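Local coordinates for protein clan CA, family C40, NlpC/P60 superfamily cysteine peptidase (Trichomonas vaginalis, PDB 6BIO) that probably acts as a cysteine peptidase of the NlpC/P60 type that hydrolyses peptide bonds in bacterial peptidoglycan, at residues Gly21-Pro26 with Tyr52-Leu57; Leu30-Lys35 with Cys45-Phe50; Val66-Glu71 with Asp194-Arg199; Asn160-Lys165 with Gln187-Arg192. One frame throughout, in Å; residues are numbered along the deposited sequence.

Interaction 1: residues Gly21-Pro26 with Tyr52-Leu57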
# COMPACT_ATOMS: atom_id res chain seq x y z
N GLY A 21 -4.07 0.60 11.15
CA GLY A 21 -3.73 1.94 11.53
C GLY A 21 -3.80 2.94 10.38
O GLY A 21 -3.58 2.60 9.21
N ARG A 22 -4.07 4.18 10.74
CA ARG A 22 -4.00 5.27 9.79
C ARG A 22 -3.12 6.34 10.42
O ARG A 22 -3.35 6.71 11.58
CB ARG A 22 -5.40 5.84 9.43
CG ARG A 22 -5.31 7.05 8.49
CD ARG A 22 -6.70 7.61 8.16
NE ARG A 22 -7.11 8.47 9.20
CZ ARG A 22 -6.96 9.80 9.21
NH1 ARG A 22 -6.48 10.52 8.18
NH2 ARG A 22 -7.34 10.40 10.27
N LEU A 23 -2.13 6.83 9.67
CA LEU A 23 -1.22 7.82 10.21
C LEU A 23 -1.89 9.18 10.32
O LEU A 23 -2.53 9.66 9.38
CB LEU A 23 0.04 7.93 9.38
CG LEU A 23 1.10 6.96 9.92
CD1 LEU A 23 0.74 5.54 9.67
CD2 LEU A 23 2.42 7.24 9.49
N THR A 24 -1.77 9.78 11.50
CA THR A 24 -2.30 11.09 11.78
C THR A 24 -1.23 12.14 12.03
O THR A 24 -1.55 13.35 12.00
CB THR A 24 -3.20 11.00 13.02
OG1 THR A 24 -2.41 10.50 14.10
CG2 THR A 24 -4.43 10.14 12.80
N THR A 25 -0.01 11.73 12.35
CA THR A 25 1.16 12.61 12.48
C THR A 25 0.81 13.98 13.08
O THR A 25 0.95 15.01 12.42
CB THR A 25 1.92 12.77 11.16
OG1 THR A 25 1.10 13.38 10.15
CG2 THR A 25 2.40 11.44 10.63
N PRO A 26 0.34 14.01 14.34
CA PRO A 26 -0.27 15.25 14.86
C PRO A 26 0.60 16.51 14.71
O PRO A 26 1.77 16.55 15.09
CB PRO A 26 -0.52 14.92 16.33
CG PRO A 26 -0.78 13.46 16.30
CD PRO A 26 0.18 12.91 15.29
N TYR A 52 -1.34 7.66 5.40
CA TYR A 52 -0.97 6.31 5.00
C TYR A 52 -1.71 5.30 5.87
O TYR A 52 -2.00 5.53 7.04
CB TYR A 52 0.55 6.10 5.15
CG TYR A 52 1.42 6.65 4.02
CD1 TYR A 52 0.93 7.56 3.08
CD2 TYR A 52 2.75 6.24 3.88
CE1 TYR A 52 1.73 8.05 2.08
CE2 TYR A 52 3.54 6.73 2.87
CZ TYR A 52 3.04 7.62 1.97
OH TYR A 52 3.83 8.11 0.96
N TYR A 53 -1.98 4.14 5.27
CA TYR A 53 -2.59 3.01 5.96
C TYR A 53 -1.52 1.95 6.26
O TYR A 53 -0.64 1.67 5.44
CB TYR A 53 -3.71 2.41 5.10
CG TYR A 53 -4.82 3.36 4.68
CD1 TYR A 53 -5.07 4.52 5.35
CD2 TYR A 53 -5.58 3.06 3.59
CE1 TYR A 53 -6.10 5.37 4.94
CE2 TYR A 53 -6.63 3.87 3.18
CZ TYR A 53 -6.87 5.02 3.86
OH TYR A 53 -7.91 5.84 3.45
N VAL A 54 -1.65 1.34 7.44
CA VAL A 54 -0.73 0.30 7.88
C VAL A 54 -1.52 -0.81 8.56
O VAL A 54 -2.66 -0.61 8.99
CB VAL A 54 0.36 0.85 8.85
CG1 VAL A 54 1.13 1.94 8.18
CG2 VAL A 54 -0.26 1.30 10.15
N HIS A 55 -0.84 -1.95 8.75
CA HIS A 55 -1.23 -2.89 9.76
C HIS A 55 -0.42 -2.62 11.02
O HIS A 55 0.74 -2.22 10.96
CB HIS A 55 -0.93 -4.34 9.36
CG HIS A 55 -1.43 -4.73 7.99
ND1 HIS A 55 -2.60 -5.42 7.76
CD2 HIS A 55 -0.86 -4.53 6.79
CE1 HIS A 55 -2.74 -5.60 6.46
NE2 HIS A 55 -1.68 -5.10 5.85
N ILE A 56 -1.04 -2.85 12.17
CA ILE A 56 -0.38 -2.68 13.47
C ILE A 56 -0.14 -4.06 14.05
O ILE A 56 -1.09 -4.79 14.31
CB ILE A 56 -1.20 -1.79 14.43
CG1 ILE A 56 -1.48 -0.43 13.79
CG2 ILE A 56 -0.51 -1.71 15.75
CD1 ILE A 56 -2.52 0.34 14.55
N LEU A 57 1.13 -4.40 14.26
CA LEU A 57 1.56 -5.67 14.83
C LEU A 57 1.57 -5.64 16.35
O LEU A 57 1.45 -6.70 16.97
CB LEU A 57 2.96 -6.02 14.32
CG LEU A 57 3.06 -6.45 12.87
CD1 LEU A 57 4.48 -6.19 12.31
CD2 LEU A 57 2.74 -7.91 12.79
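Gly21 pairs with Val54 through two backbone bonds, Gly21 N giving its hydrogen to Val54 O at 2.8 Å and Val54 N giving its own to Gly21 O at 2.9 Å. Because Gly21 has no side chain, methyl groups settle directly on its backbone: Ile56 CD1 lies 3.6 Å from Gly21 CA, carried there by an extended chain (CD1 anti to CA, chi2 167°), and Val54 CG2 lies 3.8 Å from the same CA. Two residues on, Leu23 N donates to Tyr52 O at 2.9 Å, nearly along the C=O axis. Leu23 CD1 lies beside Tyr52 O and meets Val54 CG1 at 3.9 Å, the two side chains crossing at about a right angle. Tyr52 contributes mainly backbone here; its ring leads away, and its hydroxyl bonds Gln187. On the sheet face opposite Gly21 and Val54, Arg22 lies next to Tyr53. Arg22 CG stands anti to the backbone N (chi1 177°), and CD comes to the edge of the Tyr53 ring, 4.0 Å from CE1. The guanidinium goes further, to salt bridges with Glu81 and Asp51. The two strands are antiparallel but their directions are 135° apart, a feature of a strongly twisted antiparallel sheet. Strand 19-23 runs between strands 53-60 and 80-88, with Ile56 also resting on Leu80 and Glu82. Val54 packs against Val66 and Ile68 of strand 63-68, while Asn191 of helix 182-191 bonds Tyr53 N at the start of strand 53-60.

Interaction 2: residues Leu30-Lys35 with Cys45-Phe50; sequences LVKAYK and CYWLYF
Leu30 and Lys32 bracket the indole of Trp47, each lying beside it and pointing the same way. Leu30 CG is held between the backbone N and the carbonyl carbon (chi1 78°), and the anti second torsion (chi2 180°) carries CD1 over one face of the indole, 3.4 Å from Trp47 CD1. Lys32 approaches obliquely with CG, 3.4 Å from Trp47 NE1, before its extended chain continues outward. Leu30 CB also touches the ring of Tyr49, at 3.6 Å from CD1. On the sheet face of Val31, Ala33 and Leu48, Tyr46 has CG in the crowded position (chi1 44°), and its CD1 meets Ala33 CB at 3.8 Å, while Cys45 SG sits 3.6 Å above the plane of the same ring, over its centre. The chain of Lys35 passes Cys45 SG, with CG 3.9 Å from the sulfur; its NZ goes on to Glu71 and Asp72 O, and Glu71 also binds the Tyr46 hydroxyl. Val31 and Leu48 form a hydrogen-bonded pair, Val31 N to Leu48 O and Leu48 N to Val31 O both at 2.9 Å. Ala33 N bonds Tyr46 O, and Cys45 N bonds Ala33 O. This is an antiparallel beta hairpin with a long loop, whose second strand, 46-49, forms one edge of the sheet.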
# COMPACT_ATOMS: atom_id res chain seq x y z
N LEU A 30 4.50 14.04 8.86
CA LEU A 30 5.44 12.94 8.82
C LEU A 30 5.80 12.49 10.23
O LEU A 30 5.63 13.23 11.21
CB LEU A 30 6.71 13.31 8.04
CG LEU A 30 7.76 14.16 8.71
CD1 LEU A 30 8.90 14.37 7.70
CD2 LEU A 30 7.26 15.49 9.19
N VAL A 31 6.33 11.27 10.33
CA VAL A 31 6.85 10.72 11.58
C VAL A 31 8.09 9.90 11.25
O VAL A 31 8.11 9.14 10.28
CB VAL A 31 5.77 9.87 12.34
CG1 VAL A 31 5.26 8.70 11.49
CG2 VAL A 31 6.30 9.35 13.67
N LYS A 32 9.13 10.02 12.10
CA LYS A 32 10.33 9.19 11.94
C LYS A 32 9.98 7.73 12.17
O LYS A 32 9.25 7.38 13.10
CB LYS A 32 11.42 9.64 12.91
CG LYS A 32 12.06 10.94 12.48
CD LYS A 32 13.20 11.34 13.43
CE LYS A 32 13.91 12.62 12.92
NZ LYS A 32 15.14 12.92 13.71
N ALA A 33 10.57 6.85 11.37
CA ALA A 33 10.42 5.41 11.52
C ALA A 33 11.77 4.79 11.85
O ALA A 33 12.84 5.29 11.43
CB ALA A 33 9.86 4.80 10.25
N TYR A 34 11.72 3.72 12.62
CA TYR A 34 12.89 3.02 13.11
C TYR A 34 12.74 1.52 12.91
O TYR A 34 11.66 1.00 12.69
CB TYR A 34 13.11 3.32 14.60
CG TYR A 34 13.26 4.77 14.89
CD1 TYR A 34 14.49 5.38 14.79
CD2 TYR A 34 12.17 5.54 15.24
CE1 TYR A 34 14.64 6.73 15.04
CE2 TYR A 34 12.31 6.89 15.51
CZ TYR A 34 13.54 7.48 15.39
OH TYR A 34 13.71 8.82 15.66
N LYS A 35 13.84 0.81 13.02
CA LYS A 35 13.83 -0.62 12.87
C LYS A 35 13.82 -1.36 14.20
O LYS A 35 13.91 -2.59 14.21
CB LYS A 35 15.01 -1.06 11.99
CG LYS A 35 14.80 -0.73 10.49
CD LYS A 35 13.82 -1.70 9.85
CE LYS A 35 13.34 -1.22 8.50
NZ LYS A 35 12.49 -2.27 7.91
N CYS A 45 15.28 5.04 9.97
CA CYS A 45 15.46 4.39 8.68
C CYS A 45 14.85 5.19 7.54
O CYS A 45 15.35 5.13 6.41
CB CYS A 45 14.93 2.95 8.70
SG CYS A 45 13.25 2.71 9.35
N TYR A 46 13.75 5.88 7.81
CA TYR A 46 13.01 6.72 6.87
C TYR A 46 11.90 7.37 7.71
O TYR A 46 12.00 7.40 8.94
CB TYR A 46 12.51 5.90 5.65
CG TYR A 46 11.90 4.54 5.95
CD1 TYR A 46 10.67 4.42 6.60
CD2 TYR A 46 12.58 3.37 5.60
CE1 TYR A 46 10.13 3.17 6.85
CE2 TYR A 46 12.05 2.11 5.87
CZ TYR A 46 10.84 2.02 6.52
OH TYR A 46 10.23 0.82 6.85
N TRP A 47 10.86 7.88 7.06
CA TRP A 47 9.68 8.41 7.69
C TRP A 47 8.46 7.73 7.09
O TRP A 47 8.51 7.15 6.01
CB TRP A 47 9.54 9.91 7.41
CG TRP A 47 10.58 10.80 8.04
CD1 TRP A 47 10.39 11.62 9.12
CD2 TRP A 47 11.93 11.01 7.63
NE1 TRP A 47 11.52 12.34 9.40
CE2 TRP A 47 12.49 11.99 8.51
CE3 TRP A 47 12.73 10.49 6.62
CZ2 TRP A 47 13.83 12.43 8.40
CZ3 TRP A 47 14.06 10.94 6.50
CH2 TRP A 47 14.59 11.89 7.39
N LEU A 48 7.35 7.82 7.81
CA LEU A 48 6.04 7.53 7.23
C LEU A 48 5.18 8.78 7.32
O LEU A 48 5.53 9.72 8.03
CB LEU A 48 5.35 6.33 7.88
CG LEU A 48 6.03 4.99 7.65
CD1 LEU A 48 5.29 3.92 8.43
CD2 LEU A 48 6.14 4.64 6.18
N TYR A 49 4.06 8.81 6.57
CA TYR A 49 3.39 10.06 6.22
C TYR A 49 1.89 10.05 6.52
O TYR A 49 1.24 9.01 6.53
CB TYR A 49 3.67 10.43 4.75
CG TYR A 49 5.14 10.59 4.52
CD1 TYR A 49 5.80 11.74 4.92
CD2 TYR A 49 5.91 9.54 4.02
CE1 TYR A 49 7.16 11.89 4.75
CE2 TYR A 49 7.25 9.66 3.89
CZ TYR A 49 7.89 10.83 4.25
OH TYR A 49 9.26 10.96 4.10
N PHE A 50 1.38 11.26 6.72
CA PHE A 50 -0.02 11.48 7.02
C PHE A 50 -0.93 10.74 6.04
O PHE A 50 -0.72 10.78 4.83
CB PHE A 50 -0.28 12.98 6.93
CG PHE A 50 -1.71 13.36 7.15
CD1 PHE A 50 -2.31 13.24 8.39
CD2 PHE A 50 -2.46 13.77 6.08
CE1 PHE A 50 -3.64 13.55 8.52
CE2 PHE A 50 -3.81 14.13 6.23
CZ PHE A 50 -4.40 14.00 7.44

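Interaction 3: residues Val66-Glu71 with Asp194-Arg199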
# COMPACT_ATOMS: atom_id res chain seq x y z
N VAL A 66 4.51 -1.31 12.92
CA VAL A 66 3.58 -1.21 11.80
C VAL A 66 4.15 -1.94 10.59
O VAL A 66 5.36 -2.14 10.46
CB VAL A 66 3.18 0.26 11.47
CG1 VAL A 66 2.60 0.94 12.72
CG2 VAL A 66 4.39 1.05 10.95
N ARG A 67 3.25 -2.27 9.67
CA ARG A 67 3.61 -3.06 8.51
C ARG A 67 2.86 -2.56 7.30
O ARG A 67 1.65 -2.30 7.37
CB ARG A 67 3.28 -4.52 8.74
CG ARG A 67 3.61 -5.46 7.56
CD ARG A 67 3.23 -6.88 7.91
NE ARG A 67 1.81 -7.12 7.96
CZ ARG A 67 1.06 -7.41 6.88
NH1 ARG A 67 1.56 -7.33 5.66
NH2 ARG A 67 -0.20 -7.79 7.04
N ILE A 68 3.60 -2.43 6.20
CA ILE A 68 3.02 -2.15 4.88
C ILE A 68 3.57 -3.24 3.95
O ILE A 68 4.77 -3.28 3.69
CB ILE A 68 3.39 -0.76 4.38
CG1 ILE A 68 2.87 0.31 5.34
CG2 ILE A 68 2.86 -0.51 2.94
CD1 ILE A 68 3.68 1.61 5.21
N GLY A 69 2.73 -4.16 3.53
CA GLY A 69 3.24 -5.25 2.69
C GLY A 69 4.32 -6.04 3.42
O GLY A 69 4.12 -6.54 4.52
N THR A 70 5.46 -6.15 2.77
CA THR A 70 6.58 -6.89 3.32
C THR A 70 7.44 -6.05 4.24
O THR A 70 8.41 -6.58 4.79
CB THR A 70 7.47 -7.45 2.19
OG1 THR A 70 7.96 -6.37 1.41
CG2 THR A 70 6.72 -8.38 1.27
N GLU A 71 7.18 -4.76 4.40
CA GLU A 71 8.01 -3.86 5.17
C GLU A 71 7.41 -3.63 6.55
O GLU A 71 6.22 -3.38 6.67
CB GLU A 71 8.12 -2.52 4.43
CG GLU A 71 9.08 -1.51 5.02
CD GLU A 71 10.56 -1.83 4.82
OE1 GLU A 71 10.87 -2.69 3.96
OE2 GLU A 71 11.39 -1.22 5.54
N ASP A 194 -1.25 -1.78 -0.16
CA ASP A 194 -0.53 -2.51 0.88
C ASP A 194 0.79 -3.06 0.36
O ASP A 194 1.20 -4.15 0.73
CB ASP A 194 -1.40 -3.60 1.51
CG ASP A 194 -0.88 -4.14 2.85
OD1 ASP A 194 -0.13 -3.44 3.55
OD2 ASP A 194 -1.31 -5.28 3.15
N ILE A 195 1.48 -2.24 -0.44
CA ILE A 195 2.77 -2.60 -1.00
C ILE A 195 3.72 -1.46 -0.63
O ILE A 195 3.42 -0.30 -0.90
CB ILE A 195 2.69 -2.78 -2.53
CG1 ILE A 195 1.84 -4.00 -2.84
CG2 ILE A 195 4.10 -2.86 -3.13
CD1 ILE A 195 1.43 -4.03 -4.32
N PHE A 196 4.87 -1.79 -0.04
CA PHE A 196 5.83 -0.76 0.33
C PHE A 196 6.80 -0.46 -0.78
O PHE A 196 7.42 -1.37 -1.35
CB PHE A 196 6.64 -1.23 1.53
CG PHE A 196 7.57 -0.17 2.04
CD1 PHE A 196 7.11 0.86 2.84
CD2 PHE A 196 8.93 -0.19 1.73
CE1 PHE A 196 7.95 1.84 3.30
CE2 PHE A 196 9.77 0.81 2.19
CZ PHE A 196 9.27 1.83 2.98
N MET A 197 7.01 0.81 -1.02
CA MET A 197 8.23 1.25 -1.68
C MET A 197 8.77 2.39 -0.85
O MET A 197 8.04 3.02 -0.10
CB MET A 197 8.09 1.66 -3.12
CG MET A 197 7.20 2.82 -3.34
SD MET A 197 7.17 3.49 -5.07
CE MET A 197 6.52 2.11 -5.93
N HIS A 198 10.07 2.68 -1.04
CA HIS A 198 10.71 3.78 -0.35
C HIS A 198 10.22 5.11 -0.89
O HIS A 198 9.47 5.19 -1.87
CB HIS A 198 12.23 3.63 -0.44
CG HIS A 198 12.77 2.58 0.48
ND1 HIS A 198 12.88 2.77 1.84
CD2 HIS A 198 13.15 1.29 0.24
CE1 HIS A 198 13.34 1.66 2.39
NE2 HIS A 198 13.51 0.76 1.45
N ARG A 199 10.60 6.17 -0.20
CA ARG A 199 9.99 7.47 -0.40
C ARG A 199 10.59 8.29 -1.53
O ARG A 199 9.86 9.08 -2.14
CB ARG A 199 10.05 8.26 0.91
CG ARG A 199 9.57 9.70 0.86
CD ARG A 199 8.11 9.80 0.42
NE ARG A 199 7.63 11.19 0.41
CZ ARG A 199 7.82 12.04 -0.57
NH1 ARG A 199 8.60 11.72 -1.59
NH2 ARG A 199 7.30 13.24 -0.47
O HOH W 1 0.48 -7.50 2.92
O HOH W 2 5.55 -4.79 0.05
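Asp194 receives the tip of a beta hairpin, where a type II' turn from Ile68 to Glu71 joins strands 63-68 and 71-76. Asp194 itself has positive phi as the C-prime residue of the Schellman motif that closes helix 182-191. Its OD1 accepts Gly69 N at 2.9 Å, the donor coming from above the carboxylate plane, 61° out of it. The other oxygen, OD2, bonds His55 and Asn121 and takes a hydrogen from a water at 2.9 Å; that water accepts from Arg67 NH1 at 3.0 Å. Arg67 NH1 also donates to Gly69 O within the turn, while its NE bonds Gln18, and its charge sits near Asp194 without a direct bond. Ile195 turns its side chain away and offers backbone, Ile68 CG2 lying 3.8 Å from Ile195 C. Phe196 N donates to a second water at 3.1 Å, which also accepts from Thr70 N at 3.0 Å, so this water links turn and loop. The Phe196 ring then lies under Glu71: Glu71 CG stands 3.5 Å from the ring centroid, 9° off the normal, a CH-pi contact. The carboxylate continues over the ring, stacked with the planes 19° apart, and its OE2 is gripped by Lys35 and Tyr46, which would fix the chain over the aromatic face. Ile68 CD1 lies at the ring edge. Further along, His198 turns the face of its imidazole to the rim of Phe196, whose CE2 sits 3.6 Å above the His198 ring plane, over its centre.

Interaction 4: residues Asn160-Lys165 with Gln187-Arg192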
# COMPACT_ATOMS: atom_id res chain seq x y z
N ASN A 160 -4.80 3.15 -11.86
CA ASN A 160 -6.05 3.83 -11.50
C ASN A 160 -5.82 4.79 -10.32
O ASN A 160 -6.31 5.93 -10.33
CB ASN A 160 -7.15 2.84 -11.17
CG ASN A 160 -8.40 3.57 -10.61
OD1 ASN A 160 -9.15 4.24 -11.35
ND2 ASN A 160 -8.63 3.44 -9.32
N LEU A 161 -5.10 4.35 -9.29
CA LEU A 161 -4.90 5.21 -8.11
C LEU A 161 -4.22 6.53 -8.47
O LEU A 161 -4.63 7.58 -7.99
CB LEU A 161 -4.12 4.45 -7.03
CG LEU A 161 -5.01 3.49 -6.25
CD1 LEU A 161 -4.23 2.34 -5.65
CD2 LEU A 161 -5.76 4.24 -5.15
N VAL A 162 -3.16 6.50 -9.30
CA VAL A 162 -2.54 7.79 -9.64
C VAL A 162 -3.47 8.64 -10.49
O VAL A 162 -3.44 9.87 -10.38
CB VAL A 162 -1.12 7.68 -10.24
CG1 VAL A 162 -0.17 7.03 -9.27
CG2 VAL A 162 -1.14 6.94 -11.59
N LYS A 163 -4.32 8.03 -11.33
CA LYS A 163 -5.29 8.82 -12.09
C LYS A 163 -6.22 9.58 -11.16
O LYS A 163 -6.63 10.68 -11.50
CB LYS A 163 -6.09 7.95 -13.05
CG LYS A 163 -5.26 7.41 -14.20
CD LYS A 163 -6.05 6.42 -15.04
CE LYS A 163 -5.14 5.73 -16.03
NZ LYS A 163 -5.91 4.87 -17.00
N THR A 164 -6.56 9.02 -10.00
CA THR A 164 -7.47 9.70 -9.07
C THR A 164 -6.85 10.97 -8.52
O THR A 164 -7.57 11.76 -7.88
CB THR A 164 -7.88 8.81 -7.88
OG1 THR A 164 -6.82 8.67 -6.93
CG2 THR A 164 -8.41 7.45 -8.33
N LYS A 165 -5.54 11.18 -8.73
CA LYS A 165 -4.87 12.37 -8.23
C LYS A 165 -4.50 13.36 -9.32
O LYS A 165 -3.83 14.37 -9.04
CB LYS A 165 -3.63 12.00 -7.41
CG LYS A 165 -4.00 11.13 -6.18
CD LYS A 165 -4.93 11.84 -5.22
CE LYS A 165 -5.22 10.96 -4.02
NZ LYS A 165 -5.92 11.67 -2.93
N GLN A 187 4.78 6.40 -3.82
CA GLN A 187 4.72 5.68 -2.56
C GLN A 187 3.29 5.64 -2.04
O GLN A 187 2.83 4.60 -1.56
CB GLN A 187 5.66 6.29 -1.54
CG GLN A 187 5.74 5.49 -0.24
CD GLN A 187 6.56 6.15 0.83
OE1 GLN A 187 6.32 7.29 1.22
NE2 GLN A 187 7.53 5.42 1.35
N TRP A 188 2.56 6.75 -2.16
CA TRP A 188 1.17 6.80 -1.74
C TRP A 188 0.35 5.76 -2.50
O TRP A 188 -0.49 5.04 -1.91
CB TRP A 188 0.62 8.23 -1.97
CG TRP A 188 -0.88 8.23 -1.83
CD1 TRP A 188 -1.60 8.28 -0.70
CD2 TRP A 188 -1.82 8.05 -2.90
NE1 TRP A 188 -2.94 8.13 -0.98
CE2 TRP A 188 -3.10 7.98 -2.32
CE3 TRP A 188 -1.71 7.95 -4.28
CZ2 TRP A 188 -4.25 7.82 -3.10
CZ3 TRP A 188 -2.85 7.78 -5.02
CH2 TRP A 188 -4.10 7.69 -4.42
N ALA A 189 0.48 5.72 -3.82
CA ALA A 189 -0.38 4.83 -4.61
C ALA A 189 -0.18 3.39 -4.16
O ALA A 189 -1.13 2.63 -4.00
CB ALA A 189 -0.08 4.99 -6.10
N TYR A 190 1.09 2.98 -3.98
CA TYR A 190 1.34 1.61 -3.54
C TYR A 190 0.94 1.38 -2.09
O TYR A 190 0.51 0.28 -1.73
CB TYR A 190 2.78 1.18 -3.90
CG TYR A 190 2.81 0.69 -5.34
CD1 TYR A 190 2.38 -0.59 -5.62
CD2 TYR A 190 3.20 1.49 -6.39
CE1 TYR A 190 2.32 -1.05 -6.89
CE2 TYR A 190 3.13 1.04 -7.69
CZ TYR A 190 2.73 -0.26 -7.94
OH TYR A 190 2.64 -0.76 -9.21
N ASN A 191 0.97 2.42 -1.25
CA ASN A 191 0.46 2.30 0.11
C ASN A 191 -0.99 1.84 0.08
O ASN A 191 -1.41 1.00 0.88
CB ASN A 191 0.55 3.63 0.85
CG ASN A 191 -0.04 3.51 2.24
OD1 ASN A 191 -1.19 3.88 2.50
ND2 ASN A 191 0.72 2.93 3.15
N ARG A 192 -1.78 2.36 -0.86
CA ARG A 192 -3.19 1.99 -0.97
C ARG A 192 -3.41 0.57 -1.47
O ARG A 192 -4.54 0.06 -1.39
CB ARG A 192 -3.87 3.00 -1.86
CG ARG A 192 -4.04 4.40 -1.24
CD ARG A 192 -4.85 4.36 0.02
NE ARG A 192 -5.22 5.67 0.54
CZ ARG A 192 -4.64 6.27 1.56
NH1 ARG A 192 -3.58 5.78 2.14
NH2 ARG A 192 -5.15 7.41 2.01
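Trp188 lies under the aliphatic chain of Lys165, whose CE rests over one face of the indole, 3.4 Å from CZ2 and offset toward the rim. A bend in the lysine (chi2 -61°) places CD so that the chain folds back across the ring at about a right angle, with Lys165 CG 3.7 Å from Trp188 CZ3; NZ continues to Pro177 O. The opposite face is taken by Arg192, its CG 3.6 Å above the indole plane and its guanidinium centred over Trp188 NE1, while NH2 forms a salt bridge with Asp51. The indole is thus flanked on its two faces, by Lys165 over the six-membered ring and by Arg192 near the NE1 rim. At its edge, in plane, is Leu161 O, 3.5 Å from Trp188 CZ3; this carbonyl oxygen also accepts the hydroxyl of Thr164 OG1 on a lone pair at 2.7 Å. Beside the indole, Leu161 CD1 lies against Ala189 O at 3.5 Å and against Arg192 CB; Val162 CG1 meets Ala189 CB at 3.8 Å. Leu161 CA and Ala189 CA are 5.7 Å apart, a close approach consistent with the small alanine. Helices 154-163 and 182-191 are thereby joined near their C-terminal ends in the NlpC/P60 domain. Val162 packs onward against Met240 and Val242 of strand 237-243 and Ile248 of strand 246-251, and Tyr180 meets Trp188 edge-to-face.

Interactions 1, 2 and 3 all reach one antiparallel sheet, their centres 11 to 12 Å apart, while interaction 4 lies between two helices of the NlpC/P60 domain, with its centre 14 to 19 Å from the others. Along the chain, interaction 2 is nested in the loop closed by interaction 1, and interaction 4 in the much longer loop closed by interaction 3. Strands 53-60 and 63-68, neighbours in the sheet, connect interactions 1 and 3. Helix 182-191 carries half of interaction 4 and leads straight into the loop of interaction 3. Interaction 3 therefore docks the N-terminal strands onto the peptidase domain, and polar contacts from residues 52-57 reach the same helix.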